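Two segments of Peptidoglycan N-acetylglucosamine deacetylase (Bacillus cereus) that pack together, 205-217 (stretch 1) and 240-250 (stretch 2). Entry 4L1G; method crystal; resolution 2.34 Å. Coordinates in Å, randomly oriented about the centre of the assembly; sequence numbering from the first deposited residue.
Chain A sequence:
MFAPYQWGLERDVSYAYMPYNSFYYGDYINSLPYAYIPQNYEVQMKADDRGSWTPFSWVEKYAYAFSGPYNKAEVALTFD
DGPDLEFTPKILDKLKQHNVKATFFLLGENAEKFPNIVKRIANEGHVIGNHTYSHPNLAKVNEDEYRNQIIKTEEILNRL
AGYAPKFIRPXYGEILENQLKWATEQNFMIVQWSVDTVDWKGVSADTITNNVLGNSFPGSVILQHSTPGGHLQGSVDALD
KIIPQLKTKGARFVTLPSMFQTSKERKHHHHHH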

# COMPACT_ATOMS: atom_id res chain seq x y z
N ALA A 205 -10.04 -9.32 14.73
CA ALA A 205 -8.82 -9.94 14.23
C ALA A 205 -9.09 -11.32 13.62
O ALA A 205 -8.46 -11.69 12.63
CB ALA A 205 -7.79 -10.05 15.35
N ASP A 206 -10.02 -12.06 14.21
CA ASP A 206 -10.37 -13.38 13.70
C ASP A 206 -11.10 -13.29 12.36
O ASP A 206 -10.88 -14.11 11.47
CB ASP A 206 -11.22 -14.16 14.71
CG ASP A 206 -10.40 -14.76 15.83
OD1 ASP A 206 -9.24 -15.16 15.58
OD2 ASP A 206 -10.91 -14.83 16.97
N THR A 207 -11.96 -12.29 12.22
CA THR A 207 -12.70 -12.08 10.98
C THR A 207 -11.74 -11.74 9.84
O THR A 207 -11.84 -12.30 8.75
CB THR A 207 -13.73 -10.94 11.13
OG1 THR A 207 -14.69 -11.29 12.13
CG2 THR A 207 -14.44 -10.69 9.81
N ILE A 208 -10.82 -10.82 10.11
CA ILE A 208 -9.82 -10.41 9.13
C ILE A 208 -8.92 -11.58 8.74
O ILE A 208 -8.64 -11.79 7.56
CB ILE A 208 -8.98 -9.24 9.65
CG1 ILE A 208 -9.87 -8.02 9.86
CG2 ILE A 208 -7.85 -8.92 8.69
CD1 ILE A 208 -9.17 -6.86 10.53
N THR A 209 -8.48 -12.34 9.74
CA THR A 209 -7.58 -13.47 9.50
C THR A 209 -8.24 -14.55 8.65
O THR A 209 -7.63 -15.04 7.69
CB THR A 209 -7.10 -14.09 10.83
OG1 THR A 209 -6.37 -13.11 11.58
CG2 THR A 209 -6.21 -15.30 10.57
N ASN A 210 -9.47 -14.92 8.99
CA ASN A 210 -10.20 -15.93 8.23
C ASN A 210 -10.45 -15.47 6.80
O ASN A 210 -10.43 -16.26 5.86
CB ASN A 210 -11.52 -16.28 8.91
CG ASN A 210 -11.33 -16.94 10.26
OD1 ASN A 210 -10.25 -17.44 10.58
ND2 ASN A 210 -12.39 -16.96 11.06
N ASN A 211 -10.70 -14.17 6.65
CA ASN A 211 -10.88 -13.56 5.34
C ASN A 211 -9.61 -13.66 4.50
O ASN A 211 -9.63 -14.17 3.38
CB ASN A 211 -11.31 -12.10 5.50
CG ASN A 211 -11.42 -11.36 4.18
OD1 ASN A 211 -11.58 -11.97 3.12
ND2 ASN A 211 -11.33 -10.04 4.24
N VAL A 212 -8.50 -13.18 5.06
CA VAL A 212 -7.22 -13.18 4.36
C VAL A 212 -6.75 -14.58 3.98
O VAL A 212 -6.36 -14.82 2.84
CB VAL A 212 -6.11 -12.48 5.19
CG1 VAL A 212 -4.75 -12.69 4.56
CG2 VAL A 212 -6.41 -11.00 5.34
N LEU A 213 -6.81 -15.51 4.93
CA LEU A 213 -6.36 -16.88 4.69
C LEU A 213 -7.24 -17.62 3.69
O LEU A 213 -6.79 -18.54 3.01
CB LEU A 213 -6.29 -17.67 6.00
CG LEU A 213 -4.91 -17.76 6.66
CD1 LEU A 213 -3.94 -18.51 5.76
CD2 LEU A 213 -4.37 -16.38 7.00
N GLY A 214 -8.50 -17.21 3.61
CA GLY A 214 -9.44 -17.85 2.70
C GLY A 214 -9.33 -17.34 1.28
O GLY A 214 -9.78 -18.00 0.35
N ASN A 215 -8.72 -16.17 1.11
CA ASN A 215 -8.68 -15.53 -0.21
C ASN A 215 -7.28 -15.19 -0.72
O ASN A 215 -7.13 -14.53 -1.75
CB ASN A 215 -9.55 -14.27 -0.22
CG ASN A 215 -11.01 -14.56 0.06
OD1 ASN A 215 -11.76 -14.97 -0.83
ND2 ASN A 215 -11.43 -14.36 1.31
N SER A 216 -6.25 -15.65 -0.01
CA SER A 216 -4.87 -15.35 -0.41
C SER A 216 -4.25 -16.46 -1.26
O SER A 216 -4.40 -17.65 -0.97
CB SER A 216 -3.99 -15.05 0.81
OG SER A 216 -4.34 -13.80 1.38
N PHE A 217 -3.55 -16.04 -2.31
CA PHE A 217 -2.90 -16.95 -3.24
C PHE A 217 -1.50 -16.42 -3.52
O PHE A 217 -1.18 -15.30 -3.14
CB PHE A 217 -3.71 -17.03 -4.54
CG PHE A 217 -5.10 -17.57 -4.35
CD1 PHE A 217 -5.35 -18.93 -4.47
CD2 PHE A 217 -6.15 -16.72 -4.05
CE1 PHE A 217 -6.62 -19.43 -4.30
CE2 PHE A 217 -7.43 -17.21 -3.88
CZ PHE A 217 -7.66 -18.57 -4.00
N ASP A 240 -0.66 -10.88 13.84
CA ASP A 240 -0.09 -11.94 14.66
C ASP A 240 -0.58 -13.32 14.24
O ASP A 240 0.04 -14.33 14.56
CB ASP A 240 -0.41 -11.71 16.15
CG ASP A 240 0.44 -10.61 16.76
OD1 ASP A 240 -0.02 -9.98 17.74
OD2 ASP A 240 1.57 -10.39 16.28
N LYS A 241 -1.69 -13.36 13.51
CA LYS A 241 -2.24 -14.62 13.02
C LYS A 241 -2.00 -14.79 11.52
O LYS A 241 -1.63 -15.88 11.07
CB LYS A 241 -3.74 -14.69 13.30
CG LYS A 241 -4.10 -14.84 14.77
CD LYS A 241 -5.61 -14.85 14.95
CE LYS A 241 -6.00 -15.07 16.40
NZ LYS A 241 -5.63 -16.44 16.86
N ILE A 242 -2.21 -13.72 10.77
CA ILE A 242 -2.08 -13.74 9.32
C ILE A 242 -0.70 -14.18 8.86
O ILE A 242 -0.56 -15.05 7.99
CB ILE A 242 -2.40 -12.36 8.71
CG1 ILE A 242 -3.90 -12.07 8.81
CG2 ILE A 242 -1.95 -12.29 7.26
CD1 ILE A 242 -4.28 -10.68 8.35
N ILE A 243 0.33 -13.58 9.44
CA ILE A 243 1.70 -13.83 9.02
C ILE A 243 2.18 -15.28 9.24
O ILE A 243 2.63 -15.91 8.29
CB ILE A 243 2.69 -12.80 9.63
CG1 ILE A 243 2.34 -11.39 9.13
CG2 ILE A 243 4.12 -13.16 9.28
CD1 ILE A 243 3.16 -10.29 9.77
N PRO A 244 2.06 -15.81 10.47
CA PRO A 244 2.54 -17.19 10.63
C PRO A 244 1.68 -18.22 9.90
O PRO A 244 2.21 -19.21 9.41
CB PRO A 244 2.49 -17.41 12.14
CG PRO A 244 1.46 -16.47 12.63
CD PRO A 244 1.57 -15.25 11.75
N GLN A 245 0.37 -17.99 9.84
CA GLN A 245 -0.52 -18.94 9.16
C GLN A 245 -0.27 -19.02 7.66
O GLN A 245 -0.38 -20.09 7.06
CB GLN A 245 -1.99 -18.63 9.45
CG GLN A 245 -2.45 -19.02 10.85
CD GLN A 245 -3.93 -18.80 11.07
OE1 GLN A 245 -4.72 -18.78 10.12
NE2 GLN A 245 -4.33 -18.63 12.33
N LEU A 246 0.09 -17.90 7.05
CA LEU A 246 0.44 -17.89 5.63
C LEU A 246 1.82 -18.50 5.41
O LEU A 246 2.03 -19.24 4.44
CB LEU A 246 0.37 -16.48 5.05
CG LEU A 246 -1.01 -16.04 4.55
CD1 LEU A 246 -1.02 -14.56 4.17
CD2 LEU A 246 -1.44 -16.90 3.36
N LYS A 247 2.75 -18.20 6.31
CA LYS A 247 4.10 -18.76 6.25
C LYS A 247 4.07 -20.28 6.31
O LYS A 247 4.88 -20.95 5.67
CB LYS A 247 4.97 -18.21 7.38
CG LYS A 247 5.48 -16.80 7.16
CD LYS A 247 6.38 -16.37 8.31
CE LYS A 247 7.01 -15.01 8.06
NZ LYS A 247 7.93 -14.63 9.17
N THR A 248 3.14 -20.82 7.10
CA THR A 248 2.98 -22.26 7.25
C THR A 248 2.62 -22.92 5.92
O THR A 248 3.05 -24.03 5.62
CB THR A 248 1.90 -22.60 8.31
OG1 THR A 248 2.30 -22.06 9.57
CG2 THR A 248 1.72 -24.10 8.44
N LYS A 249 1.86 -22.20 5.10
CA LYS A 249 1.46 -22.70 3.78
C LYS A 249 2.55 -22.47 2.74
O LYS A 249 2.35 -22.71 1.55
CB LYS A 249 0.15 -22.04 3.34
CG LYS A 249 -1.00 -22.27 4.29
CD LYS A 249 -2.24 -21.48 3.89
CE LYS A 249 -2.75 -21.90 2.52
NZ LYS A 249 -4.07 -21.27 2.21
N GLY A 250 3.71 -21.99 3.19
CA GLY A 250 4.85 -21.80 2.31
C GLY A 250 5.01 -20.39 1.77
O GLY A 250 5.93 -20.12 1.00
O HOH W 1 -4.28 -18.68 1.75

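Two helices run side by side in the same sense, their axes 27° apart and 9.2 Å at closest approach, and they bury 520 Å² with no direct hydrogen bond between them. Packing does the work, and the rotamers carry it.

The closest backbone register falls at Thr-209, whose CA lies 5.5 Å from the CA of Ile-242. A small residue suits so tight a spot. With chi1 in m, Thr-209 OG1 donates to Ala-205 O at 2.7 Å, so the buried hydroxyl is satisfied within its own helix and can rest 3.5 Å from Lys-241 CB. One turn on, the CA atoms of Leu-213 and Leu-246 are 6.9 Å apart, and longer side chains fill the gap.

Ile-242 leaves its backbone sideways, but its m,t conformation carries CD1 across to Val-212 CG2 (3.7 Å) and Ile-208 CG2 (4.0 Å). Leu-246, also m,t, repeats the manoeuvre: its CD1 lies 4.2 Å from Val-212 CG1. Val-212, in t, sets CG2 3.7 Å from Ile-242 CD1, while its CG1 lies between Ile-242 CG2 (3.9 Å) and Leu-246 CD1 (4.2 Å), a good use of a short branched residue pointing toward the partner.

Leu-213 gives up the most surface, and its chi1 of -97° lies between wells. In this pose Leu-213 CD1 meets Leu-246 CD2 at 3.8 Å and Lys-249 CD at 3.9 Å, while Leu-213 CG sits 3.6 Å from Gln-245 OE1. Ser-216 closes this end: its OG donates to Val-212 O at 2.7 Å, leaving CB 4.1 Å from Leu-246 CD2.

Long polar chains suit the margin. Lys-241 is extended until chi4 turns to m; its NZ remains 4.0 Å from Asp-206 OD1, too far for a salt bridge. Lys-249 bends at chi3 (p), and its NZ donates to a water at 2.6 Å; that water donates in turn to Leu-213 O (2.8 Å) and Ser-216 O (2.9 Å), bridging the two stretches.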